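Hypothetical protein PH0250 (PDB 2EKD) is of unknown function but probably belongs to the P-loop NTPase clan, with a KaiC-like domain. Local coordinates at residues E16-E21 and I150-V155; Y34-S39 and A67-V72; D46-T51 and I75-T80; R85-L90 and M103-Q108; S93-S98 and T130-N135. All blocks are in the same frame, centred on the assembly; numbering follows the deposited sequence.

Contact 1. Residues E16-E21 and I150-V155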
# COMPACT_ATOMS: atom_id res chain seq x y z
N GLU F 16 20.00 -28.49 13.53
CA GLU F 16 19.63 -27.38 12.65
C GLU F 16 18.14 -27.30 12.36
O GLU F 16 17.42 -28.30 12.37
CB GLU F 16 20.35 -27.45 11.30
CG GLU F 16 21.77 -26.92 11.29
CD GLU F 16 22.23 -26.51 9.89
OE1 GLU F 16 21.69 -25.51 9.35
OE2 GLU F 16 23.12 -27.17 9.34
N THR F 17 17.69 -26.08 12.09
CA THR F 17 16.32 -25.85 11.69
C THR F 17 16.49 -25.22 10.32
O THR F 17 17.06 -24.13 10.18
CB THR F 17 15.58 -24.90 12.64
OG1 THR F 17 15.40 -25.54 13.91
CG2 THR F 17 14.20 -24.55 12.06
N VAL F 18 16.02 -25.92 9.30
CA VAL F 18 16.14 -25.47 7.93
C VAL F 18 14.81 -24.99 7.37
O VAL F 18 13.83 -25.74 7.35
CB VAL F 18 16.68 -26.60 7.03
CG1 VAL F 18 17.04 -26.05 5.67
CG2 VAL F 18 17.89 -27.26 7.69
N LEU F 19 14.78 -23.75 6.92
CA LEU F 19 13.56 -23.21 6.34
C LEU F 19 13.62 -23.51 4.85
O LEU F 19 14.59 -23.19 4.17
CB LEU F 19 13.51 -21.70 6.59
CG LEU F 19 12.19 -20.97 6.33
CD1 LEU F 19 11.07 -21.60 7.17
CD2 LEU F 19 12.36 -19.51 6.69
N VAL F 20 12.58 -24.18 4.35
CA VAL F 20 12.49 -24.52 2.93
C VAL F 20 11.38 -23.66 2.33
O VAL F 20 10.18 -23.95 2.50
CB VAL F 20 12.14 -26.01 2.73
CG1 VAL F 20 12.05 -26.34 1.24
CG2 VAL F 20 13.20 -26.88 3.40
N GLU F 21 11.77 -22.59 1.64
CA GLU F 21 10.82 -21.67 1.03
C GLU F 21 10.44 -22.10 -0.38
O GLU F 21 11.29 -22.42 -1.20
CB GLU F 21 11.41 -20.25 1.03
CG GLU F 21 11.84 -19.81 2.41
CD GLU F 21 12.42 -18.41 2.46
OE1 GLU F 21 12.95 -17.92 1.44
OE2 GLU F 21 12.38 -17.80 3.54
N ILE F 150 16.96 -32.95 12.58
CA ILE F 150 17.27 -31.89 11.64
C ILE F 150 15.87 -31.61 11.09
O ILE F 150 15.29 -32.47 10.42
CB ILE F 150 18.16 -32.34 10.46
CG1 ILE F 150 19.55 -32.75 10.96
CG2 ILE F 150 18.31 -31.19 9.46
CD1 ILE F 150 20.56 -32.93 9.83
N ALA F 151 15.33 -30.43 11.40
CA ALA F 151 13.99 -30.07 10.94
C ALA F 151 14.01 -29.28 9.63
O ALA F 151 14.85 -28.41 9.42
CB ALA F 151 13.29 -29.25 12.03
N PHE F 152 13.07 -29.61 8.75
CA PHE F 152 12.93 -28.93 7.47
C PHE F 152 11.53 -28.34 7.42
O PHE F 152 10.56 -29.07 7.21
CB PHE F 152 13.10 -29.92 6.31
CG PHE F 152 14.51 -30.42 6.12
CD1 PHE F 152 15.44 -29.67 5.40
CD2 PHE F 152 14.92 -31.63 6.67
CE1 PHE F 152 16.75 -30.13 5.22
CE2 PHE F 152 16.22 -32.09 6.50
CZ PHE F 152 17.14 -31.34 5.78
N TYR F 153 11.41 -27.04 7.64
CA TYR F 153 10.10 -26.38 7.60
C TYR F 153 9.77 -25.93 6.19
O TYR F 153 10.35 -24.97 5.69
CB TYR F 153 10.06 -25.17 8.52
CG TYR F 153 9.98 -25.47 10.00
CD1 TYR F 153 11.09 -25.93 10.71
CD2 TYR F 153 8.79 -25.26 10.71
CE1 TYR F 153 11.02 -26.16 12.08
CE2 TYR F 153 8.71 -25.48 12.07
CZ TYR F 153 9.82 -25.93 12.76
OH TYR F 153 9.72 -26.15 14.11
N PHE F 154 8.85 -26.64 5.54
CA PHE F 154 8.41 -26.30 4.19
C PHE F 154 7.37 -25.20 4.31
O PHE F 154 6.28 -25.43 4.83
CB PHE F 154 7.76 -27.50 3.50
CG PHE F 154 8.73 -28.51 2.96
CD1 PHE F 154 9.54 -29.26 3.81
CD2 PHE F 154 8.81 -28.74 1.59
CE1 PHE F 154 10.41 -30.22 3.31
CE2 PHE F 154 9.67 -29.70 1.07
CZ PHE F 154 10.47 -30.45 1.94
N VAL F 155 7.70 -24.00 3.85
CA VAL F 155 6.76 -22.89 3.94
C VAL F 155 6.54 -22.21 2.60
O VAL F 155 7.48 -22.03 1.82
CB VAL F 155 7.23 -21.81 4.94
CG1 VAL F 155 7.52 -22.44 6.31
CG2 VAL F 155 8.46 -21.09 4.40
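V18 lies alongside F152, both pointing the same way, with V18 CB 3.7 Å from F152 CD1 and V18 CG2 4.0 Å from F152 CE1. An alanine at V18 would keep the CB contact, but the loss of both methyls would probably open a gap beside F152 CE1. On the same face V20 CG1, anti to the backbone N (chi1 180°), stands over the F154 ring in a CH-pi contact, 4.2 Å from the centroid and 15° off the normal; V20 CG2 meets the edge of F152. The opposite face is lined by T17 CG2, 3.6 Å from Y153 CE1, and by L19 CD1, 3.7 Å from V155 CG1. These pairs sit on parallel neighbours in the middle of an alpha/beta sheet, as expected for the P-loop NTPase clan: the strand directions differ by 23°. Five backbone bonds fix the register, alternating from A151 N to E16 O through to V155 N to V20 O, the shortest being V20 N to Y153 O at 2.7 Å. Farther out, F12 meets F152 edge-to-face, helix 29-37 covers V20 and F154 through L31, L32 and I35, and E21 OE1 forms a salt bridge with K189.

Contact 2. Residues Y34-S39 and A67-V72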
# COMPACT_ATOMS: atom_id res chain seq x y z
N TYR F 34 11.59 -36.72 -2.17
CA TYR F 34 13.02 -36.99 -2.24
C TYR F 34 13.61 -37.20 -0.84
O TYR F 34 14.41 -38.11 -0.62
CB TYR F 34 13.72 -35.83 -2.95
CG TYR F 34 15.23 -35.86 -2.89
CD1 TYR F 34 15.97 -36.51 -3.89
CD2 TYR F 34 15.92 -35.22 -1.86
CE1 TYR F 34 17.37 -36.51 -3.86
CE2 TYR F 34 17.32 -35.21 -1.83
CZ TYR F 34 18.03 -35.86 -2.83
OH TYR F 34 19.41 -35.82 -2.81
N ILE F 35 13.19 -36.36 0.10
CA ILE F 35 13.68 -36.47 1.47
C ILE F 35 13.17 -37.73 2.19
O ILE F 35 13.92 -38.35 2.95
CB ILE F 35 13.29 -35.21 2.29
CG1 ILE F 35 14.13 -34.01 1.82
CG2 ILE F 35 13.49 -35.45 3.78
CD1 ILE F 35 13.81 -32.70 2.54
N VAL F 36 11.92 -38.10 1.96
CA VAL F 36 11.34 -39.28 2.63
C VAL F 36 11.80 -40.60 1.99
O VAL F 36 12.29 -41.50 2.66
CB VAL F 36 9.80 -39.21 2.58
CG1 VAL F 36 9.22 -40.51 3.13
CG2 VAL F 36 9.30 -38.06 3.42
N ASN F 37 11.55 -40.73 0.65
CA ASN F 37 11.96 -41.94 -0.06
C ASN F 37 13.43 -42.25 0.24
O ASN F 37 13.79 -43.33 0.72
CB ASN F 37 11.78 -41.68 -1.56
CG ASN F 37 11.79 -42.97 -2.35
OD1 ASN F 37 12.11 -42.99 -3.55
ND2 ASN F 37 11.38 -44.07 -1.69
N ASN F 38 14.29 -41.26 -0.12
CA ASN F 38 15.71 -41.27 0.14
C ASN F 38 15.99 -41.00 1.62
O ASN F 38 15.93 -39.88 2.10
CB ASN F 38 16.36 -40.17 -0.71
CG ASN F 38 16.17 -40.50 -2.17
OD1 ASN F 38 17.08 -40.97 -2.85
ND2 ASN F 38 14.95 -40.24 -2.66
N SER F 39 16.34 -41.98 2.45
CA SER F 39 16.65 -41.66 3.84
C SER F 39 17.09 -42.90 4.63
O SER F 39 16.33 -43.84 4.86
CB SER F 39 15.41 -41.05 4.49
OG SER F 39 15.79 -40.37 5.69
N ALA F 67 3.93 -45.27 -1.02
CA ALA F 67 3.99 -46.16 0.13
C ALA F 67 5.00 -45.61 1.15
O ALA F 67 4.76 -45.65 2.36
CB ALA F 67 4.37 -47.57 -0.31
N PRO F 68 6.15 -45.10 0.67
CA PRO F 68 7.16 -44.55 1.59
C PRO F 68 6.57 -43.43 2.46
O PRO F 68 7.01 -43.22 3.59
CB PRO F 68 8.24 -44.02 0.65
CG PRO F 68 8.14 -44.92 -0.53
CD PRO F 68 6.64 -45.07 -0.72
N LEU F 69 5.59 -42.71 1.93
CA LEU F 69 4.97 -41.63 2.68
C LEU F 69 3.94 -42.16 3.67
O LEU F 69 3.65 -41.53 4.68
CB LEU F 69 4.30 -40.63 1.73
CG LEU F 69 5.19 -39.90 0.72
CD1 LEU F 69 4.33 -38.89 -0.03
CD2 LEU F 69 6.33 -39.19 1.42
N GLU F 70 3.38 -43.33 3.36
CA GLU F 70 2.37 -43.95 4.21
C GLU F 70 2.98 -44.66 5.42
O GLU F 70 2.32 -44.83 6.44
CB GLU F 70 1.54 -44.96 3.42
CG GLU F 70 0.65 -44.36 2.36
CD GLU F 70 0.00 -45.43 1.50
OE1 GLU F 70 -0.47 -46.44 2.06
OE2 GLU F 70 -0.04 -45.26 0.26
N ASN F 71 4.24 -45.05 5.30
CA ASN F 71 4.90 -45.79 6.37
C ASN F 71 5.81 -45.01 7.31
O ASN F 71 6.47 -45.60 8.15
CB ASN F 71 5.66 -46.97 5.78
CG ASN F 71 4.75 -47.93 5.04
OD1 ASN F 71 3.81 -48.48 5.61
ND2 ASN F 71 5.03 -48.14 3.75
N VAL F 72 5.85 -43.68 7.18
CA VAL F 72 6.69 -42.90 8.08
C VAL F 72 5.86 -42.51 9.29
O VAL F 72 4.63 -42.57 9.23
CB VAL F 72 7.21 -41.62 7.40
CG1 VAL F 72 8.00 -41.97 6.15
CG2 VAL F 72 6.05 -40.69 7.07
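The carboxamide of N37 is the flat group of this contact, and it meets the puckered ring of P68 obliquely: P68 CG is 3.5 Å from N37 ND2 and well out of the amide plane. The two side chains lie side by side, pointing the same way. CB of the same proline is the next nearest atom to this nitrogen, so the amide meets carbon, and no hydrogen bond joins the two segments. The motif is a small helix-helix packing at the periphery of an alpha/beta fold, where the last turn of helix 29-37 meets the short helix 67-70 and the residues leading into strand 73-77. Of the CA atoms, those of N37 and P68 come nearest, 5.7 Å apart. V36 carries the apolar part. Its CG1 is anti to the backbone N (chi1 174°) and reaches three groups of the other segment, among them the carbonyl P68 O at 3.5 Å. L69 crosses V36 at about a right angle, and L69 CD2 touches CB, CG1 and CG2 of V36, from 3.6 Å at CG1 to 3.8 Å at CG2. Around this cluster I43 packs on both V36 and V72, while Y56 and L59 of helix 51-61 pack on L69; Y52 OH is hydrogen-bonded to L69 O. V72 follows the short helix and approaches obliquely, its CG1 coming to 3.6 Å from V36 CG1.

Contact 3. Residues D46-T51 and I75-T80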
# COMPACT_ATOMS: atom_id res chain seq x y z
N ASP F 46 5.87 -33.63 10.87
CA ASP F 46 4.97 -32.86 11.72
C ASP F 46 3.96 -32.30 10.72
O ASP F 46 4.27 -31.41 9.93
CB ASP F 46 5.71 -31.73 12.45
CG ASP F 46 6.63 -32.25 13.53
OD1 ASP F 46 6.26 -33.24 14.20
OD2 ASP F 46 7.71 -31.67 13.74
N ASP F 47 2.76 -32.86 10.75
CA ASP F 47 1.70 -32.49 9.82
C ASP F 47 0.73 -31.45 10.39
O ASP F 47 -0.14 -31.77 11.21
CB ASP F 47 0.97 -33.76 9.39
CG ASP F 47 -0.18 -33.49 8.46
OD1 ASP F 47 -0.25 -32.38 7.88
OD2 ASP F 47 -1.01 -34.41 8.29
N ILE F 48 0.90 -30.21 9.96
CA ILE F 48 0.05 -29.13 10.43
C ILE F 48 -1.14 -28.93 9.49
O ILE F 48 -0.97 -28.74 8.28
CB ILE F 48 0.82 -27.79 10.53
CG1 ILE F 48 2.03 -27.95 11.45
CG2 ILE F 48 -0.10 -26.71 11.06
CD1 ILE F 48 3.01 -26.77 11.40
N LEU F 49 -2.33 -28.98 10.06
CA LEU F 49 -3.58 -28.78 9.33
C LEU F 49 -3.71 -29.56 8.02
O LEU F 49 -4.02 -28.99 6.98
CB LEU F 49 -3.78 -27.29 9.08
CG LEU F 49 -4.07 -26.52 10.38
CD1 LEU F 49 -3.94 -25.01 10.17
CD2 LEU F 49 -5.47 -26.89 10.87
N ASP F 50 -3.48 -30.87 8.09
CA ASP F 50 -3.59 -31.76 6.94
C ASP F 50 -2.78 -31.40 5.69
O ASP F 50 -3.16 -31.77 4.58
CB ASP F 50 -5.06 -31.91 6.52
CG ASP F 50 -5.92 -32.52 7.62
OD1 ASP F 50 -5.42 -33.40 8.36
OD2 ASP F 50 -7.10 -32.12 7.74
N THR F 51 -1.66 -30.70 5.87
CA THR F 51 -0.83 -30.35 4.73
C THR F 51 -0.15 -31.59 4.14
O THR F 51 0.09 -31.66 2.93
CB THR F 51 0.23 -29.30 5.13
OG1 THR F 51 -0.43 -28.15 5.69
CG2 THR F 51 1.06 -28.87 3.92
N ILE F 75 3.31 -36.77 13.39
CA ILE F 75 2.78 -36.07 14.55
C ILE F 75 1.84 -35.03 13.96
O ILE F 75 2.28 -34.05 13.36
CB ILE F 75 3.87 -35.36 15.36
CG1 ILE F 75 4.84 -36.38 15.95
CG2 ILE F 75 3.24 -34.52 16.47
CD1 ILE F 75 5.94 -35.76 16.80
N LYS F 76 0.54 -35.25 14.12
CA LYS F 76 -0.46 -34.34 13.58
C LYS F 76 -0.73 -33.16 14.49
O LYS F 76 -0.85 -33.31 15.70
CB LYS F 76 -1.77 -35.08 13.28
CG LYS F 76 -1.66 -36.07 12.12
CD LYS F 76 -3.02 -36.69 11.75
CE LYS F 76 -4.01 -35.66 11.21
NZ LYS F 76 -3.64 -35.14 9.86
N MSE F 77 -0.82 -31.98 13.89
CA MSE F 77 -1.10 -30.75 14.63
C MSE F 77 -2.38 -30.21 13.99
O MSE F 77 -2.34 -29.40 13.06
CB MSE F 77 0.08 -29.78 14.49
CG MSE F 77 1.43 -30.46 14.79
SE MSE F 77 2.90 -29.41 14.75
CE MSE F 77 4.09 -30.44 15.62
N GLY F 78 -3.51 -30.69 14.49
CA GLY F 78 -4.80 -30.31 13.94
C GLY F 78 -5.00 -31.22 12.74
O GLY F 78 -4.22 -32.16 12.55
N GLY F 79 -6.02 -30.96 11.93
CA GLY F 79 -6.24 -31.79 10.76
C GLY F 79 -7.27 -32.90 10.94
O GLY F 79 -7.62 -33.26 12.06
N THR F 80 -7.71 -33.45 9.82
CA THR F 80 -8.71 -34.51 9.77
C THR F 80 -8.26 -35.70 8.92
O THR F 80 -8.75 -36.82 9.09
CB THR F 80 -10.05 -33.95 9.20
OG1 THR F 80 -10.79 -33.34 10.25
CG2 THR F 80 -10.88 -35.05 8.54
O HOH W 1 -2.71 -32.35 10.54
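K76 and D50 form the shorter of two salt bridges, with K76 NZ 2.9 Å from D50 OD1 and nearly in line with that C-O bond. The bends of the lysine at chi3 (65°) and chi4 (69°) turn the ammonium toward the two aspartates. D47 OD2 forms the second salt bridge, 3.1 Å from K76 NZ, its hydrogen bond weak, while D47 OD1 accepts from Y52 N. K76 NZ also bonds to K81 O and to a water that links D47 O, D50 N and G78 O. D50 OD2 takes T80 N on its syn lone pair, although the modelled length is short and doubtful, and D50 OD1 also accepts from K81 N. An alanine in place of D50 would probably leave K76 with one aspartate, D47, and T80 N without its carboxylate acceptor. G79 permits the tight approach: a CB there would lie 2.3 Å from D50 OD1. Behind this network the backbones pair through D47 N to I75 O, M77 N to D47 O (2.8 Å) and L49 N to M77 O. Selenomethionine M77 packs SE against I48 CG1 at 3.7 Å and CE against D46 CG at 3.8 Å, with Y102 and L90 covering it. Strands 44-48 and 73-77, parallel and joined through helix 51-61 and the short helix 67-70, make a beta-alpha-beta unit with the salt-bridge network at their C-terminal ends.

Contact 4. Residues R85-L90 and M103-Q108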
# COMPACT_ATOMS: atom_id res chain seq x y z
N ARG F 85 1.90 -43.17 9.68
CA ARG F 85 1.69 -43.77 11.00
C ARG F 85 1.61 -42.67 12.05
O ARG F 85 2.64 -42.18 12.52
CB ARG F 85 2.83 -44.73 11.34
CG ARG F 85 2.99 -45.88 10.37
CD ARG F 85 4.22 -46.72 10.71
NE ARG F 85 4.46 -47.76 9.71
CZ ARG F 85 5.51 -48.57 9.72
NH1 ARG F 85 6.43 -48.45 10.67
NH2 ARG F 85 5.65 -49.49 8.77
N VAL F 86 0.40 -42.29 12.43
CA VAL F 86 0.24 -41.24 13.43
C VAL F 86 0.65 -41.72 14.83
O VAL F 86 0.08 -42.64 15.39
CB VAL F 86 -1.22 -40.81 13.44
CG1 VAL F 86 -1.45 -39.77 14.54
CG2 VAL F 86 -1.61 -40.22 12.10
N ILE F 87 1.70 -41.09 15.37
CA ILE F 87 2.14 -41.46 16.71
C ILE F 87 1.68 -40.45 17.77
O ILE F 87 1.93 -40.58 18.96
CB ILE F 87 3.67 -41.55 16.73
CG1 ILE F 87 4.29 -40.21 16.32
CG2 ILE F 87 4.14 -42.61 15.72
CD1 ILE F 87 5.76 -40.10 16.71
N GLY F 88 1.01 -39.38 17.29
CA GLY F 88 0.55 -38.36 18.22
C GLY F 88 -0.32 -37.31 17.53
O GLY F 88 -0.22 -37.07 16.33
N ARG F 89 -1.17 -36.69 18.33
CA ARG F 89 -2.07 -35.64 17.86
C ARG F 89 -1.96 -34.47 18.83
O ARG F 89 -2.18 -34.63 20.03
CB ARG F 89 -3.51 -36.15 17.80
CG ARG F 89 -3.71 -37.30 16.83
CD ARG F 89 -5.20 -37.63 16.63
NE ARG F 89 -5.40 -38.53 15.49
CZ ARG F 89 -4.97 -39.79 15.44
NH1 ARG F 89 -4.30 -40.30 16.47
NH2 ARG F 89 -5.19 -40.52 14.36
N LEU F 90 -1.59 -33.31 18.32
CA LEU F 90 -1.44 -32.13 19.16
C LEU F 90 -2.53 -31.10 18.88
O LEU F 90 -2.97 -30.94 17.74
CB LEU F 90 -0.07 -31.49 18.95
CG LEU F 90 1.15 -32.25 19.44
CD1 LEU F 90 2.40 -31.55 18.94
CD2 LEU F 90 1.14 -32.33 20.96
N MSE F 103 7.00 -32.63 23.65
CA MSE F 103 8.06 -33.44 24.25
C MSE F 103 7.54 -34.79 24.72
O MSE F 103 8.25 -35.79 24.68
CB MSE F 103 8.69 -32.69 25.43
CG MSE F 103 9.43 -31.42 25.03
SE MSE F 103 10.77 -31.77 23.87
CE MSE F 103 12.10 -32.15 25.00
N GLU F 104 6.29 -34.80 25.18
CA GLU F 104 5.67 -36.03 25.66
C GLU F 104 5.44 -37.02 24.51
O GLU F 104 5.51 -38.23 24.70
CB GLU F 104 4.34 -35.71 26.35
CG GLU F 104 3.64 -36.92 26.94
CD GLU F 104 2.33 -36.56 27.61
OE1 GLU F 104 2.35 -35.76 28.57
OE2 GLU F 104 1.27 -37.07 27.18
N ILE F 105 5.16 -36.49 23.32
CA ILE F 105 4.92 -37.32 22.15
C ILE F 105 6.20 -37.88 21.54
O ILE F 105 6.21 -39.02 21.06
CB ILE F 105 4.17 -36.53 21.05
CG1 ILE F 105 2.74 -36.24 21.50
CG2 ILE F 105 4.18 -37.32 19.74
CD1 ILE F 105 1.93 -35.48 20.47
N VAL F 106 7.27 -37.10 21.56
CA VAL F 106 8.54 -37.56 21.00
C VAL F 106 9.36 -38.37 22.00
O VAL F 106 10.46 -38.83 21.68
CB VAL F 106 9.41 -36.37 20.49
CG1 VAL F 106 8.69 -35.66 19.35
CG2 VAL F 106 9.71 -35.42 21.63
N SER F 107 8.82 -38.54 23.20
CA SER F 107 9.52 -39.31 24.22
C SER F 107 9.54 -40.77 23.80
O SER F 107 10.45 -41.52 24.15
CB SER F 107 8.80 -39.18 25.57
OG SER F 107 7.57 -39.88 25.57
N GLN F 108 8.53 -41.17 23.03
CA GLN F 108 8.43 -42.54 22.55
C GLN F 108 9.42 -42.83 21.43
O GLN F 108 9.64 -43.99 21.06
CB GLN F 108 7.00 -42.83 22.08
CG GLN F 108 6.51 -41.93 20.96
CD GLN F 108 5.05 -42.16 20.62
OE1 GLN F 108 4.66 -43.25 20.20
NE2 GLN F 108 4.23 -41.13 20.81
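I87 meets the second segment through both its backbone and its side chain. I87 O accepts a hydrogen bond from Q108 NE2 at 3.0 Å, bent to 135° at the hydrogen and with the acceptor 30° out of the amide plane. The same nitrogen gives a second bond to I105 O at 2.9 Å, this one near the amide plane and on a lone pair of the carbonyl. Two acceptors therefore grip one NH2 group, which probably limits the rotation of the carboxamide and leaves Q108 OE1 beside I87 CB at 4.0 Å. G88 comes next, and its CA is the one nearest a CA of the other segment, that of I105. G88 CA lies 3.9 Å from I105 CD1, and a CB on it would fall 2.6 Å from I105 CG2, so a side chain could not be accommodated at this spacing. R89 points away from the helix, contributing little beyond its backbone N; its guanidinium has V86 CG1 over one face and makes a salt bridge to D82. L90 closes the segment. L90 and I105 slide past each other in opposite directions, and L90 CD2 is 3.3 Å from I105 CD1, tighter than usual. I105 reaches this far because its chain is extended, with CD1 anti to CA (chi2 -179°). Beneath I105 lies I75 of the adjoining strand, and Y102 and I97 pack on L90. This is the helix-on-sheet layering of an alpha/beta fold: helix 99-105 lies over strand 85-90, an outermost strand of the sheet within this chain.

Contact 5. Residues S93-S98 and T130-N135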
# COMPACT_ATOMS: atom_id res chain seq x y z
N SER F 93 -4.01 -24.19 19.81
CA SER F 93 -4.73 -23.13 20.51
C SER F 93 -4.04 -21.79 20.23
O SER F 93 -2.84 -21.65 20.47
CB SER F 93 -4.76 -23.40 22.01
OG SER F 93 -3.45 -23.47 22.55
N LYS F 94 -4.81 -20.83 19.73
CA LYS F 94 -4.27 -19.51 19.40
C LYS F 94 -3.25 -19.64 18.28
O LYS F 94 -2.28 -18.88 18.21
CB LYS F 94 -3.64 -18.86 20.63
CG LYS F 94 -4.64 -18.42 21.69
CD LYS F 94 -5.41 -17.17 21.26
CE LYS F 94 -4.48 -16.15 20.62
NZ LYS F 94 -4.66 -14.76 21.11
N TYR F 95 -3.47 -20.63 17.42
CA TYR F 95 -2.61 -20.89 16.28
C TYR F 95 -1.18 -21.25 16.68
O TYR F 95 -0.22 -20.85 16.02
CB TYR F 95 -2.61 -19.68 15.35
CG TYR F 95 -4.01 -19.22 15.01
CD1 TYR F 95 -4.91 -20.07 14.37
CD2 TYR F 95 -4.45 -17.95 15.37
CE1 TYR F 95 -6.21 -19.67 14.10
CE2 TYR F 95 -5.76 -17.54 15.10
CZ TYR F 95 -6.63 -18.41 14.47
OH TYR F 95 -7.92 -18.01 14.21
N VAL F 96 -1.05 -22.01 17.76
CA VAL F 96 0.25 -22.44 18.25
C VAL F 96 0.11 -23.77 19.00
O VAL F 96 -0.99 -24.17 19.37
CB VAL F 96 0.87 -21.38 19.20
CG1 VAL F 96 0.11 -21.34 20.51
CG2 VAL F 96 2.34 -21.69 19.44
N ILE F 97 1.23 -24.45 19.21
CA ILE F 97 1.24 -25.73 19.91
C ILE F 97 1.99 -25.64 21.23
O ILE F 97 3.00 -24.95 21.33
CB ILE F 97 1.87 -26.85 19.04
CG1 ILE F 97 0.87 -27.35 18.00
CG2 ILE F 97 2.33 -28.01 19.91
CD1 ILE F 97 0.50 -26.33 16.94
N SER F 98 1.48 -26.34 22.23
CA SER F 98 2.11 -26.38 23.55
C SER F 98 3.43 -27.12 23.41
O SER F 98 3.49 -28.16 22.75
CB SER F 98 1.21 -27.12 24.54
OG SER F 98 1.88 -27.31 25.78
N THR F 130 -0.63 -10.51 14.43
CA THR F 130 0.78 -10.32 14.71
C THR F 130 1.24 -11.02 16.00
O THR F 130 2.30 -11.66 16.02
CB THR F 130 1.12 -8.83 14.80
OG1 THR F 130 0.77 -8.20 13.56
CG2 THR F 130 2.60 -8.61 15.06
N PHE F 131 0.45 -10.88 17.06
CA PHE F 131 0.77 -11.49 18.35
C PHE F 131 0.83 -13.01 18.27
O PHE F 131 1.73 -13.63 18.84
CB PHE F 131 -0.25 -11.07 19.40
CG PHE F 131 0.03 -11.62 20.77
CD1 PHE F 131 1.09 -11.14 21.53
CD2 PHE F 131 -0.76 -12.64 21.30
CE1 PHE F 131 1.36 -11.65 22.80
CE2 PHE F 131 -0.50 -13.16 22.57
CZ PHE F 131 0.57 -12.67 23.31
N GLU F 132 -0.13 -13.61 17.58
CA GLU F 132 -0.16 -15.07 17.45
C GLU F 132 0.96 -15.53 16.52
O GLU F 132 1.53 -16.61 16.70
CB GLU F 132 -1.53 -15.52 16.94
CG GLU F 132 -2.66 -15.15 17.90
CD GLU F 132 -4.06 -15.27 17.30
OE1 GLU F 132 -4.29 -14.82 16.15
OE2 GLU F 132 -4.95 -15.80 18.00
N ASN F 133 1.29 -14.72 15.52
CA ASN F 133 2.36 -15.04 14.57
C ASN F 133 3.68 -15.12 15.33
O ASN F 133 4.47 -16.05 15.15
CB ASN F 133 2.46 -13.97 13.48
CG ASN F 133 1.32 -14.03 12.47
OD1 ASN F 133 1.18 -13.14 11.64
ND2 ASN F 133 0.53 -15.10 12.52
N ILE F 134 3.92 -14.14 16.19
CA ILE F 134 5.15 -14.12 16.98
C ILE F 134 5.25 -15.41 17.82
O ILE F 134 6.34 -15.95 17.99
CB ILE F 134 5.18 -12.86 17.89
CG1 ILE F 134 5.45 -11.63 17.02
CG2 ILE F 134 6.25 -13.00 18.96
CD1 ILE F 134 5.06 -10.32 17.67
N ASN F 135 4.13 -15.90 18.33
CA ASN F 135 4.16 -17.13 19.11
C ASN F 135 4.52 -18.31 18.22
O ASN F 135 5.19 -19.25 18.66
CB ASN F 135 2.82 -17.38 19.82
CG ASN F 135 2.59 -16.41 20.97
OD1 ASN F 135 3.52 -16.09 21.71
ND2 ASN F 135 1.35 -15.96 21.13
O HOH W 2 -0.61 -17.61 20.55
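Y95 turns the edge of its ring toward the carboxylate of E132, the two planes standing 84° apart. E132 OE1 lies near the ring plane, 3.2 Å from Y95 CD2 and 3.3 Å from Y95 CE2, beside the hydrogen-bearing edge of the ring, which would probably favour its negative charge. E132 gets there from the helix with CG anti to the carbonyl carbon (chi1 -61°) and an extended chain beyond. K94 crosses it at about a right angle. Its bent side chain places NZ 3.3 Å from E132 OE2 as a salt bridge, but that oxygen is modelled too close to the lysine: the details of this pair are doubtful, and the turn of the carboxylate against Y95 is approximate. Farther along, V96 holds CG2 anti to its backbone N, and this methyl meets the helix backbone 3.8 Å from N135 O. A water bridges K94 O and N135 ND2, accepting from the amide at 2.6 Å and donating to the carbonyl. Both K94 and Y95 have positive phi, which curls the loop tightly, and S93 N bonds to V96 O. M139 packs on V96, whereas F131 and I134 touch L127 of a second subunit. The contact thus joins the loop before helix 99-105 to the start of helix 130-141, a surface helix of the alpha/beta fold that also takes part in a subunit interface.

Overall arrangement
All five contacts belong to one alpha/beta domain built round a mixed sheet, and no ligand or established active site orders them. Contact 1 lies deepest, its centre about 5 Å from the chain centre; contact 2 touches it where I35 CD1 meets F154 CZ at 4.1 Å. Contact 3 pairs strands nearer the edge, and contact 4 continues outward from it: their centres are about 12 Å apart, and K76 N and G88 O are 3.0 Å apart in a probable hydrogen bond. R85 N and V72 O, 2.8 Å apart in a probable hydrogen bond, join contact 4 to contact 2. Contact 5 meets contacts 3 and 4 through I97, but its centre lies about 30 Å from that of contact 2, across the chain centre.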